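Local coordinates for coiled-coil and C2 domain-containing protein 1-like (Drosophila melanogaster, PDB 6EI6) that binds monophosphorylated phosphoinositides and regulates the ESCRT-III protein Shrub, probably by keeping it from polymerising inappropriately, in endosomal protein sorting, at residues L50-N55 with K256-I261; D84-S89 with P95-H100; I122-G127 with T140-E145; F195-R200 with G241-K246. All coordinates share one frame; numbering follows the deposited sequence.

Contact 1: residues L50-N55 with K256-I261; sequences LMMCKN and KQMEHI. With SO4 (sulfate ion), chain E.
Met52 reaches out from helix 34-62 and meets Met258 and Ile261 of helix 255-263 with the end of its side chain. Its CG lies anti to the carbonyl carbon (chi1 -82°), and the chain runs on extended, which carries SD to the other helix. A bend at the thioether (chi3 56°) then sets Met52 CE 4.0 Å from the backbone O of Met258. SD of Met52 sits 4.0 Å from CG2 of Ile261, and the two side chains pass at a slant. The methyls are looser: CE of Met52 and CE of Met258 are 4.5 Å apart. The contact is small and mostly apolar, with one long side chain bridging the two segments. Helix 34-62 is half of an antiparallel helical hairpin with helix 66-91, and Leu50 and Cys53 pack against that partner. Helix 255-263 follows the last strand of the C2 sandwich. Phe106 and Ile108 of the loop after strand 99-102 also touch Met52, which is buried. Lys54 extends its chain elsewhere, to a sulfate probably taken up from the crystallisation liquor. Its NZ makes a weak hydrogen bond of 3.3 Å to O2 of that ion, which Arg57 also binds.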
# COMPACT_ATOMS: atom_id res chain seq x y z
N LEU A 50 6.14 8.23 13.63
CA LEU A 50 6.00 9.18 12.53
C LEU A 50 5.40 8.52 11.29
O LEU A 50 4.43 9.01 10.71
CB LEU A 50 7.36 9.79 12.21
CG LEU A 50 7.31 10.94 11.24
CD1 LEU A 50 6.40 12.02 11.81
CD2 LEU A 50 8.74 11.44 10.99
N MET A 51 5.97 7.38 10.89
CA MET A 51 5.45 6.65 9.74
C MET A 51 3.97 6.35 9.89
O MET A 51 3.21 6.49 8.92
CB MET A 51 6.22 5.34 9.53
CG MET A 51 5.87 4.65 8.21
SD MET A 51 6.48 5.59 6.77
CE MET A 51 8.23 5.46 7.03
N MET A 52 3.55 5.92 11.08
CA MET A 52 2.13 5.59 11.28
C MET A 52 1.27 6.83 11.14
O MET A 52 0.18 6.78 10.54
CB MET A 52 1.91 4.94 12.64
CG MET A 52 2.23 3.44 12.68
SD MET A 52 1.72 2.63 14.24
CE MET A 52 -0.02 3.05 14.28
N CYS A 53 1.73 7.96 11.66
CA CYS A 53 0.99 9.21 11.51
C CYS A 53 0.79 9.57 10.04
O CYS A 53 -0.31 9.95 9.64
CB CYS A 53 1.72 10.36 12.22
SG CYS A 53 1.72 10.13 13.98
N LYS A 54 1.86 9.47 9.24
CA LYS A 54 1.78 9.87 7.83
C LYS A 54 0.89 8.91 7.04
O LYS A 54 -0.00 9.36 6.32
CB LYS A 54 3.19 9.96 7.25
CG LYS A 54 3.91 11.13 7.83
CD LYS A 54 5.33 11.25 7.39
CE LYS A 54 5.90 12.59 7.89
NZ LYS A 54 7.37 12.71 7.70
N ASN A 55 1.10 7.60 7.21
CA ASN A 55 0.25 6.60 6.57
C ASN A 55 -1.23 6.86 6.86
O ASN A 55 -2.05 6.91 5.93
CB ASN A 55 0.61 5.18 7.03
CG ASN A 55 1.97 4.69 6.50
OD1 ASN A 55 2.63 5.37 5.72
ND2 ASN A 55 2.40 3.51 6.95
N LYS A 256 -2.16 -6.18 14.09
CA LYS A 256 -2.05 -6.54 15.49
C LYS A 256 -0.85 -5.87 16.13
O LYS A 256 -0.98 -5.24 17.19
CB LYS A 256 -1.96 -8.06 15.66
CG LYS A 256 -1.93 -8.52 17.10
CD LYS A 256 -2.01 -10.04 17.22
CE LYS A 256 -2.25 -10.47 18.68
NZ LYS A 256 -3.28 -11.56 18.85
N GLN A 257 0.32 -5.97 15.49
CA GLN A 257 1.50 -5.33 16.05
C GLN A 257 1.50 -3.82 15.86
O GLN A 257 2.17 -3.12 16.63
CB GLN A 257 2.78 -5.93 15.48
CG GLN A 257 2.91 -5.99 14.00
CD GLN A 257 3.99 -6.99 13.60
OE1 GLN A 257 3.67 -8.13 13.25
NE2 GLN A 257 5.27 -6.58 13.68
N MET A 258 0.77 -3.29 14.88
CA MET A 258 0.61 -1.84 14.81
C MET A 258 -0.17 -1.33 16.01
O MET A 258 0.15 -0.27 16.56
CB MET A 258 -0.09 -1.44 13.50
CG MET A 258 0.83 -1.55 12.25
SD MET A 258 -0.03 -1.38 10.67
CE MET A 258 -0.60 0.32 10.79
N GLU A 259 -1.18 -2.08 16.44
CA GLU A 259 -1.95 -1.68 17.61
C GLU A 259 -1.08 -1.68 18.86
O GLU A 259 -1.23 -0.82 19.72
CB GLU A 259 -3.15 -2.60 17.78
CG GLU A 259 -4.32 -2.23 16.89
CD GLU A 259 -5.36 -3.34 16.80
OE1 GLU A 259 -5.04 -4.51 17.16
OE2 GLU A 259 -6.50 -3.04 16.37
N HIS A 260 -0.16 -2.63 18.97
CA HIS A 260 0.71 -2.63 20.14
C HIS A 260 1.49 -1.33 20.22
O HIS A 260 1.59 -0.73 21.30
CB HIS A 260 1.62 -3.86 20.13
CG HIS A 260 0.87 -5.16 20.19
ND1 HIS A 260 -0.42 -5.26 20.68
CD2 HIS A 260 1.22 -6.42 19.81
CE1 HIS A 260 -0.84 -6.51 20.59
NE2 HIS A 260 0.14 -7.24 20.07
N ILE A 261 2.01 -0.85 19.08
CA ILE A 261 2.73 0.42 19.07
C ILE A 261 1.83 1.56 19.54
O ILE A 261 2.26 2.45 20.29
CB ILE A 261 3.27 0.70 17.66
CG1 ILE A 261 4.29 -0.38 17.29
CG2 ILE A 261 3.85 2.15 17.56
CD1 ILE A 261 5.10 -0.03 16.12
S SO4 E . 5.60 14.52 4.51
O1 SO4 E . 5.05 15.11 5.73
O2 SO4 E . 7.01 14.18 4.73
O3 SO4 E . 4.84 13.32 4.12
O4 SO4 E . 5.53 15.51 3.43

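Contact 2: residues D84-S89 with P95-H100; sequences DLVRYS and PLPKFH
The open end of the helical hairpin formed by helices 34-62 and 66-91, away from the connection between them, is where this contact lies: the last turns of helix 66-91 meet the proline-rich chain that returns along them. Pro97 has the largest share of the contact. Its ring lies against the helix beside Ser89, with CD of Pro97 3.5 Å from OG of Ser89. The far corner of the ring, CG of Pro97, rests 4.1 Å from the backbone O of Leu85. CG2 of Val86 also approaches that Pro97 CG, at 4.4 Å. Ser89 is buried. Its OG stands between the backbone N and the carbonyl carbon (chi1 80°), which turns it back along the helix to the O of Val86, a hydrogen bond of 2.8 Å. The donor is tilted 24° from the carbonyl plane. With an alanine in place of Ser89, the carbonyl of Val86 would probably lose this hydroxyl bond and a gap would open beside CD of Pro97. CB of Ser89 lies 3.7 Å from the backbone O of Pro95, and Leu96 brings CD1 to 4.1 Å from Ser89 OG. Leu96 also touches Ile35 and Met42 of helix 34-62, and Val86 touches Leu46 there. The arrangement is that of a helix end covered by an extended proline segment, which leads from the helical hairpin into the small two-stranded sheet of 99-102 and 265-268.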
# COMPACT_ATOMS: atom_id res chain seq x y z
N ASP A 84 13.20 15.36 16.57
CA ASP A 84 14.22 16.40 16.45
C ASP A 84 14.92 16.63 17.79
O ASP A 84 16.14 16.81 17.84
CB ASP A 84 13.62 17.72 15.96
CG ASP A 84 13.01 17.63 14.57
OD1 ASP A 84 13.44 16.75 13.76
OD2 ASP A 84 12.10 18.45 14.29
N LEU A 85 14.14 16.65 18.87
CA LEU A 85 14.70 16.82 20.21
C LEU A 85 15.69 15.71 20.55
O LEU A 85 16.72 15.96 21.19
CB LEU A 85 13.57 16.82 21.24
CG LEU A 85 12.85 18.13 21.48
CD1 LEU A 85 11.68 17.89 22.44
CD2 LEU A 85 13.82 19.14 22.06
N VAL A 86 15.39 14.46 20.16
CA VAL A 86 16.30 13.36 20.48
C VAL A 86 17.55 13.45 19.62
O VAL A 86 18.67 13.27 20.11
CB VAL A 86 15.60 11.99 20.30
CG1 VAL A 86 16.62 10.88 20.48
CG2 VAL A 86 14.44 11.82 21.27
N ARG A 87 17.38 13.73 18.31
CA ARG A 87 18.54 13.89 17.43
C ARG A 87 19.42 15.04 17.88
O ARG A 87 20.66 14.95 17.83
CB ARG A 87 18.07 14.09 15.99
CG ARG A 87 17.57 12.84 15.32
CD ARG A 87 16.70 13.17 14.14
NE ARG A 87 16.39 11.94 13.39
CZ ARG A 87 15.54 11.86 12.36
NH1 ARG A 87 14.88 12.93 11.93
NH2 ARG A 87 15.35 10.68 11.78
N TYR A 88 18.80 16.12 18.36
CA TYR A 88 19.56 17.29 18.80
C TYR A 88 20.37 16.99 20.06
O TYR A 88 21.56 17.33 20.13
CB TYR A 88 18.61 18.47 19.01
CG TYR A 88 19.24 19.66 19.69
CD1 TYR A 88 20.02 20.56 18.97
CD2 TYR A 88 19.07 19.88 21.06
CE1 TYR A 88 20.61 21.65 19.60
CE2 TYR A 88 19.65 20.97 21.69
CZ TYR A 88 20.42 21.84 20.95
OH TYR A 88 21.01 22.92 21.57
N SER A 89 19.75 16.37 21.06
CA SER A 89 20.50 15.96 22.25
C SER A 89 21.70 15.11 21.87
O SER A 89 22.73 15.16 22.55
CB SER A 89 19.61 15.17 23.21
OG SER A 89 19.48 13.83 22.78
N PRO A 95 22.49 14.46 27.92
CA PRO A 95 21.70 13.27 28.23
C PRO A 95 20.54 13.14 27.25
O PRO A 95 20.02 14.13 26.74
CB PRO A 95 21.22 13.51 29.67
CG PRO A 95 21.51 14.95 29.96
CD PRO A 95 22.66 15.34 29.09
N LEU A 96 20.19 11.89 26.96
CA LEU A 96 18.94 11.59 26.29
C LEU A 96 17.80 12.30 27.03
O LEU A 96 17.84 12.42 28.26
CB LEU A 96 18.72 10.07 26.29
CG LEU A 96 19.14 9.16 25.12
CD1 LEU A 96 19.66 9.93 23.94
CD2 LEU A 96 20.17 8.11 25.60
N PRO A 97 16.79 12.80 26.32
CA PRO A 97 15.61 13.34 27.02
C PRO A 97 14.87 12.25 27.79
O PRO A 97 14.77 11.10 27.34
CB PRO A 97 14.76 13.93 25.89
CG PRO A 97 15.72 14.21 24.78
CD PRO A 97 16.78 13.11 24.88
N LYS A 98 14.37 12.62 28.96
CA LYS A 98 13.41 11.80 29.68
C LYS A 98 12.16 11.57 28.84
O LYS A 98 11.72 12.42 28.07
CB LYS A 98 13.02 12.49 30.99
CG LYS A 98 14.20 12.65 31.95
CD LYS A 98 13.72 12.52 33.40
CE LYS A 98 12.63 11.47 33.52
NZ LYS A 98 12.05 11.48 34.89
N PHE A 99 11.54 10.41 29.01
CA PHE A 99 10.34 10.12 28.25
C PHE A 99 9.45 9.21 29.07
O PHE A 99 9.82 8.71 30.13
CB PHE A 99 10.69 9.48 26.90
CG PHE A 99 11.39 8.16 27.04
CD1 PHE A 99 10.66 6.98 27.15
CD2 PHE A 99 12.77 8.11 27.13
CE1 PHE A 99 11.31 5.77 27.31
CE2 PHE A 99 13.43 6.89 27.27
CZ PHE A 99 12.71 5.72 27.37
N HIS A 100 8.27 8.95 28.53
CA HIS A 100 7.29 8.10 29.18
C HIS A 100 6.40 7.59 28.08
O HIS A 100 6.58 7.94 26.92
CB HIS A 100 6.49 8.87 30.24
CG HIS A 100 5.69 10.00 29.65
ND1 HIS A 100 6.26 11.22 29.33
CD2 HIS A 100 4.39 10.08 29.29
CE1 HIS A 100 5.33 12.00 28.81
NE2 HIS A 100 4.19 11.34 28.76

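Contact 3: residues I122-G127 with T140-E145; sequences IVVVRG and TYVRVE. With SO4 (sulfate ion), chain D.
Strands 122-127 and 140-145 face each other at 9.3 Å between their axes, with an angle of 140° between their N-to-C directions. They belong to the two different sheets of the C2 beta-sandwich, so side chains join them and the backbones do not pair. The closest CA atoms are those of Val124 and Val142, 7.9 Å apart. Strand 122-127 also carries a classic beta bulge, with Val125 and Arg126 both facing Glu244 of the neighbouring strand. Ile122, Val124, Val142 and Val144 all point inward and are buried. Val124 divides its two methyls between two partners. CG1 of Val124, anti to the backbone N (chi1 -171°), meets CG2 of Val142 tip to tip at 4.0 Å. CG2 of Val124 lies 3.9 Å from CG2 of Val144, the two side chains overlapping side by side. Val144 turns its other methyl, CG1, to CD1 of Ile122 at 3.8 Å. Phe195 touches both Ile122 and Val144, continuing the core. On the outer side, Arg143 lays one guanidinium face over CE2 of Tyr141. A sulfate, probably from the crystallisation liquor and also held by Lys157, lies near it: NH1 of Arg143 gives a weak hydrogen bond to sulfate O1, 3.5 Å long with an N-H...O angle of 154°.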
# COMPACT_ATOMS: atom_id res chain seq x y z
N ILE A 122 -9.60 -5.69 -5.59
CA ILE A 122 -8.75 -5.18 -6.66
C ILE A 122 -9.60 -4.29 -7.56
O ILE A 122 -10.71 -4.68 -7.95
CB ILE A 122 -8.10 -6.31 -7.47
CG1 ILE A 122 -7.16 -7.09 -6.58
CG2 ILE A 122 -7.34 -5.74 -8.66
CD1 ILE A 122 -6.82 -8.45 -7.12
N VAL A 123 -9.10 -3.10 -7.87
CA VAL A 123 -9.80 -2.14 -8.72
C VAL A 123 -8.92 -1.85 -9.92
O VAL A 123 -7.81 -1.34 -9.77
CB VAL A 123 -10.13 -0.85 -7.97
CG1 VAL A 123 -10.93 0.07 -8.87
CG2 VAL A 123 -10.88 -1.14 -6.67
N VAL A 124 -9.41 -2.19 -11.11
CA VAL A 124 -8.77 -1.79 -12.36
C VAL A 124 -9.43 -0.47 -12.76
O VAL A 124 -10.61 -0.44 -13.10
CB VAL A 124 -8.91 -2.86 -13.45
CG1 VAL A 124 -8.05 -2.52 -14.66
CG2 VAL A 124 -8.51 -4.23 -12.91
N VAL A 125 -8.66 0.61 -12.71
CA VAL A 125 -9.23 1.95 -12.78
C VAL A 125 -9.22 2.52 -14.20
O VAL A 125 -10.18 3.15 -14.62
CB VAL A 125 -8.51 2.90 -11.79
CG1 VAL A 125 -9.10 4.28 -11.85
CG2 VAL A 125 -8.59 2.35 -10.38
N ARG A 126 -8.11 2.39 -14.92
CA ARG A 126 -8.06 3.01 -16.24
C ARG A 126 -6.71 2.73 -16.85
O ARG A 126 -5.72 2.49 -16.15
CB ARG A 126 -8.31 4.54 -16.21
CG ARG A 126 -7.28 5.35 -15.45
CD ARG A 126 -7.57 6.86 -15.42
NE ARG A 126 -6.32 7.62 -15.31
CZ ARG A 126 -6.23 8.92 -14.99
NH1 ARG A 126 -7.32 9.64 -14.74
NH2 ARG A 126 -5.03 9.50 -14.93
N GLY A 127 -6.68 2.74 -18.19
CA GLY A 127 -5.45 2.79 -18.94
C GLY A 127 -5.22 4.21 -19.41
O GLY A 127 -6.15 5.01 -19.55
N THR A 140 -9.74 -2.98 -25.60
CA THR A 140 -8.86 -3.52 -24.58
C THR A 140 -9.67 -4.12 -23.44
O THR A 140 -10.82 -3.77 -23.21
CB THR A 140 -7.92 -2.44 -24.03
OG1 THR A 140 -8.63 -1.21 -23.93
CG2 THR A 140 -6.75 -2.25 -24.97
N TYR A 141 -9.03 -5.06 -22.76
CA TYR A 141 -9.52 -5.64 -21.52
C TYR A 141 -8.29 -6.06 -20.71
O TYR A 141 -7.19 -6.20 -21.25
CB TYR A 141 -10.49 -6.81 -21.79
CG TYR A 141 -9.82 -8.03 -22.37
CD1 TYR A 141 -9.63 -8.15 -23.75
CD2 TYR A 141 -9.38 -9.05 -21.55
CE1 TYR A 141 -9.01 -9.27 -24.28
CE2 TYR A 141 -8.75 -10.16 -22.08
CZ TYR A 141 -8.57 -10.26 -23.45
OH TYR A 141 -7.94 -11.38 -23.96
N VAL A 142 -8.48 -6.24 -19.40
CA VAL A 142 -7.37 -6.51 -18.49
C VAL A 142 -7.67 -7.80 -17.74
O VAL A 142 -8.76 -7.96 -17.18
CB VAL A 142 -7.15 -5.34 -17.50
CG1 VAL A 142 -5.89 -5.56 -16.68
CG2 VAL A 142 -7.10 -4.02 -18.24
N ARG A 143 -6.72 -8.73 -17.74
CA ARG A 143 -6.78 -9.93 -16.92
C ARG A 143 -6.06 -9.70 -15.60
O ARG A 143 -4.99 -9.09 -15.56
CB ARG A 143 -6.12 -11.11 -17.63
CG ARG A 143 -6.72 -11.48 -18.95
CD ARG A 143 -6.21 -12.86 -19.40
NE ARG A 143 -6.85 -13.30 -20.62
CZ ARG A 143 -8.12 -13.72 -20.70
NH1 ARG A 143 -8.90 -13.75 -19.62
NH2 ARG A 143 -8.61 -14.10 -21.88
N VAL A 144 -6.64 -10.22 -14.52
CA VAL A 144 -6.12 -10.07 -13.17
C VAL A 144 -5.83 -11.45 -12.62
O VAL A 144 -6.68 -12.34 -12.69
CB VAL A 144 -7.10 -9.32 -12.26
CG1 VAL A 144 -6.52 -9.24 -10.83
CG2 VAL A 144 -7.43 -7.93 -12.83
N GLU A 145 -4.64 -11.63 -12.08
CA GLU A 145 -4.21 -12.90 -11.52
C GLU A 145 -3.70 -12.66 -10.11
O GLU A 145 -2.70 -11.96 -9.91
CB GLU A 145 -3.13 -13.53 -12.40
CG GLU A 145 -2.59 -14.84 -11.88
CD GLU A 145 -1.80 -15.58 -12.92
OE1 GLU A 145 -1.56 -14.99 -14.00
OE2 GLU A 145 -1.42 -16.73 -12.67
S SO4 D . -11.46 -16.90 -20.92
O1 SO4 D . -11.72 -15.48 -20.65
O2 SO4 D . -10.98 -17.55 -19.69
O3 SO4 D . -12.68 -17.56 -21.39
O4 SO4 D . -10.43 -17.00 -21.97

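Contact 4: residues F195-R200 with G241-K246; sequences FEIYSR and GKLEVK
Phe195 presents one face of its ring to Val245, which reaches over from the facing strand. CG2 of Val245 stands over that face, displaced toward the rim, 3.9 Å from the centroid of the Phe195 ring and 19° off the normal, a CH-pi contact. The other methyl of Val245, CG1, is 3.4 Å from CZ at the far end of the Phe195 ring. Both branches of the valine thus meet the aromatic group. The phenylalanine reaches them through a first torsion (chi1 -62°) that carries the ring over to the facing sheet. Leu243 meets the root of the same side chain. It lies crosswise to Phe195, and CD2 of Leu243 is 3.7 Å from CB of Phe195. This one methyl also serves Ile197: CD1 of Ile197 is 3.9 Å from Leu243 CD2, the two side chains running antiparallel alongside each other. Strands 195-199 and 241-246 lie in opposite sheets of the C2 beta-sandwich, with their axes 9.6 Å apart and their directions at 127°. All four of these side chains are buried. An alanine in place of Phe195 would probably leave the methyls of Val245 without the ring they cover and open a gap in the core between the sheets. Ile122 and Val124 of strand 119-128 also touch Phe195. Ile197 has further neighbours in Leu232 and Tyr130. On the outward side of strand 195-199, Tyr198 OH gives a 3.3 Å hydrogen bond to OE1 of Glu196, arriving from above the carboxylate plane. The ring of Tyr198 also lies nearly parallel to that of Tyr141.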
# COMPACT_ATOMS: atom_id res chain seq x y z
N PHE A 195 -1.38 -7.92 -13.74
CA PHE A 195 -2.37 -7.32 -14.64
C PHE A 195 -1.88 -7.45 -16.07
O PHE A 195 -0.83 -6.90 -16.42
CB PHE A 195 -2.60 -5.85 -14.32
CG PHE A 195 -3.15 -5.61 -12.96
CD1 PHE A 195 -2.30 -5.54 -11.85
CD2 PHE A 195 -4.51 -5.46 -12.77
CE1 PHE A 195 -2.81 -5.35 -10.60
CE2 PHE A 195 -5.03 -5.25 -11.51
CZ PHE A 195 -4.17 -5.20 -10.42
N GLU A 196 -2.64 -8.13 -16.92
CA GLU A 196 -2.28 -8.29 -18.33
C GLU A 196 -3.25 -7.49 -19.19
O GLU A 196 -4.46 -7.70 -19.11
CB GLU A 196 -2.25 -9.76 -18.73
CG GLU A 196 -1.10 -10.47 -18.07
CD GLU A 196 -1.14 -11.96 -18.29
OE1 GLU A 196 -2.11 -12.44 -18.90
OE2 GLU A 196 -0.20 -12.66 -17.84
N ILE A 197 -2.72 -6.56 -19.98
CA ILE A 197 -3.54 -5.68 -20.80
C ILE A 197 -3.59 -6.23 -22.22
O ILE A 197 -2.54 -6.43 -22.86
CB ILE A 197 -3.02 -4.24 -20.77
CG1 ILE A 197 -3.10 -3.68 -19.35
CG2 ILE A 197 -3.86 -3.37 -21.68
CD1 ILE A 197 -1.83 -3.88 -18.51
N TYR A 198 -4.78 -6.52 -22.72
CA TYR A 198 -4.94 -7.19 -24.01
C TYR A 198 -5.75 -6.33 -24.96
O TYR A 198 -6.75 -5.71 -24.55
CB TYR A 198 -5.62 -8.54 -23.86
CG TYR A 198 -4.73 -9.67 -23.40
CD1 TYR A 198 -4.02 -10.43 -24.32
CD2 TYR A 198 -4.63 -10.00 -22.07
CE1 TYR A 198 -3.22 -11.48 -23.90
CE2 TYR A 198 -3.84 -11.06 -21.65
CZ TYR A 198 -3.14 -11.79 -22.57
OH TYR A 198 -2.35 -12.83 -22.14
N SER A 199 -5.33 -6.30 -26.23
CA SER A 199 -6.16 -5.75 -27.30
C SER A 199 -7.01 -6.88 -27.88
O SER A 199 -6.56 -8.03 -27.98
CB SER A 199 -5.32 -5.12 -28.41
OG SER A 199 -4.66 -6.12 -29.16
N ARG A 200 -8.26 -6.55 -28.23
CA ARG A 200 -9.23 -7.55 -28.68
C ARG A 200 -9.10 -7.71 -30.19
O ARG A 200 -9.61 -6.89 -30.96
CB ARG A 200 -10.65 -7.15 -28.30
CG ARG A 200 -11.64 -8.30 -28.21
CD ARG A 200 -12.66 -8.24 -29.35
NE ARG A 200 -13.42 -6.99 -29.41
CZ ARG A 200 -14.62 -6.78 -28.84
NH1 ARG A 200 -15.22 -7.76 -28.15
NH2 ARG A 200 -15.22 -5.59 -28.96
N GLY A 241 2.12 3.07 -22.62
CA GLY A 241 1.19 3.59 -21.62
C GLY A 241 1.26 3.05 -20.20
O GLY A 241 2.24 2.40 -19.79
N LYS A 242 0.19 3.30 -19.45
CA LYS A 242 0.15 3.01 -18.03
C LYS A 242 -1.21 2.47 -17.64
O LYS A 242 -2.21 2.69 -18.34
CB LYS A 242 0.44 4.26 -17.17
CG LYS A 242 1.87 4.76 -17.23
CD LYS A 242 2.06 5.88 -16.23
CE LYS A 242 1.61 7.20 -16.82
NZ LYS A 242 2.80 7.98 -17.26
N LEU A 243 -1.25 1.78 -16.50
CA LEU A 243 -2.48 1.27 -15.92
C LEU A 243 -2.60 1.77 -14.48
O LEU A 243 -1.63 1.71 -13.71
CB LEU A 243 -2.51 -0.27 -15.96
CG LEU A 243 -3.82 -0.95 -15.54
CD1 LEU A 243 -4.94 -0.63 -16.51
CD2 LEU A 243 -3.65 -2.43 -15.42
N GLU A 244 -3.78 2.26 -14.12
CA GLU A 244 -4.04 2.75 -12.77
C GLU A 244 -4.91 1.76 -12.02
O GLU A 244 -5.96 1.33 -12.53
CB GLU A 244 -4.72 4.12 -12.81
CG GLU A 244 -5.04 4.63 -11.44
CD GLU A 244 -5.89 5.86 -11.47
OE1 GLU A 244 -6.04 6.44 -12.57
OE2 GLU A 244 -6.42 6.25 -10.41
N VAL A 245 -4.50 1.43 -10.80
CA VAL A 245 -5.00 0.27 -10.09
C VAL A 245 -5.06 0.57 -8.58
O VAL A 245 -4.26 1.35 -8.05
CB VAL A 245 -4.07 -0.92 -10.42
CG1 VAL A 245 -4.05 -1.94 -9.31
CG2 VAL A 245 -4.50 -1.55 -11.74
N LYS A 246 -6.04 -0.03 -7.90
CA LYS A 246 -6.14 0.00 -6.45
C LYS A 246 -6.15 -1.42 -5.90
O LYS A 246 -6.72 -2.33 -6.51
CB LYS A 246 -7.40 0.72 -5.99
CG LYS A 246 -7.54 2.14 -6.48
CD LYS A 246 -8.93 2.64 -6.13
CE LYS A 246 -8.98 4.15 -6.14
NZ LYS A 246 -10.35 4.62 -5.79

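In the fold
This chain is the C-terminal piece of the protein, a helical hairpin followed by the C2 domain. From the N terminus, helix 34-62 opens the long loop that contact 1 closes some 200 residues later, tying the first hairpin helix to helix 255-263 after the last sandwich strand. The other three contacts fall within that loop and follow one another without crossing. Contact 2 closes a short turn at the end of helix 66-91. Contact 3 and then contact 4 join the two sheets of the C2 sandwich. Their centres are about 5 Å apart, and they share both sheets: Val125 N pairs with Glu244 O, and Tyr141 O with Tyr198 N. Contacts 1 and 2 lie across the chain's centre from them.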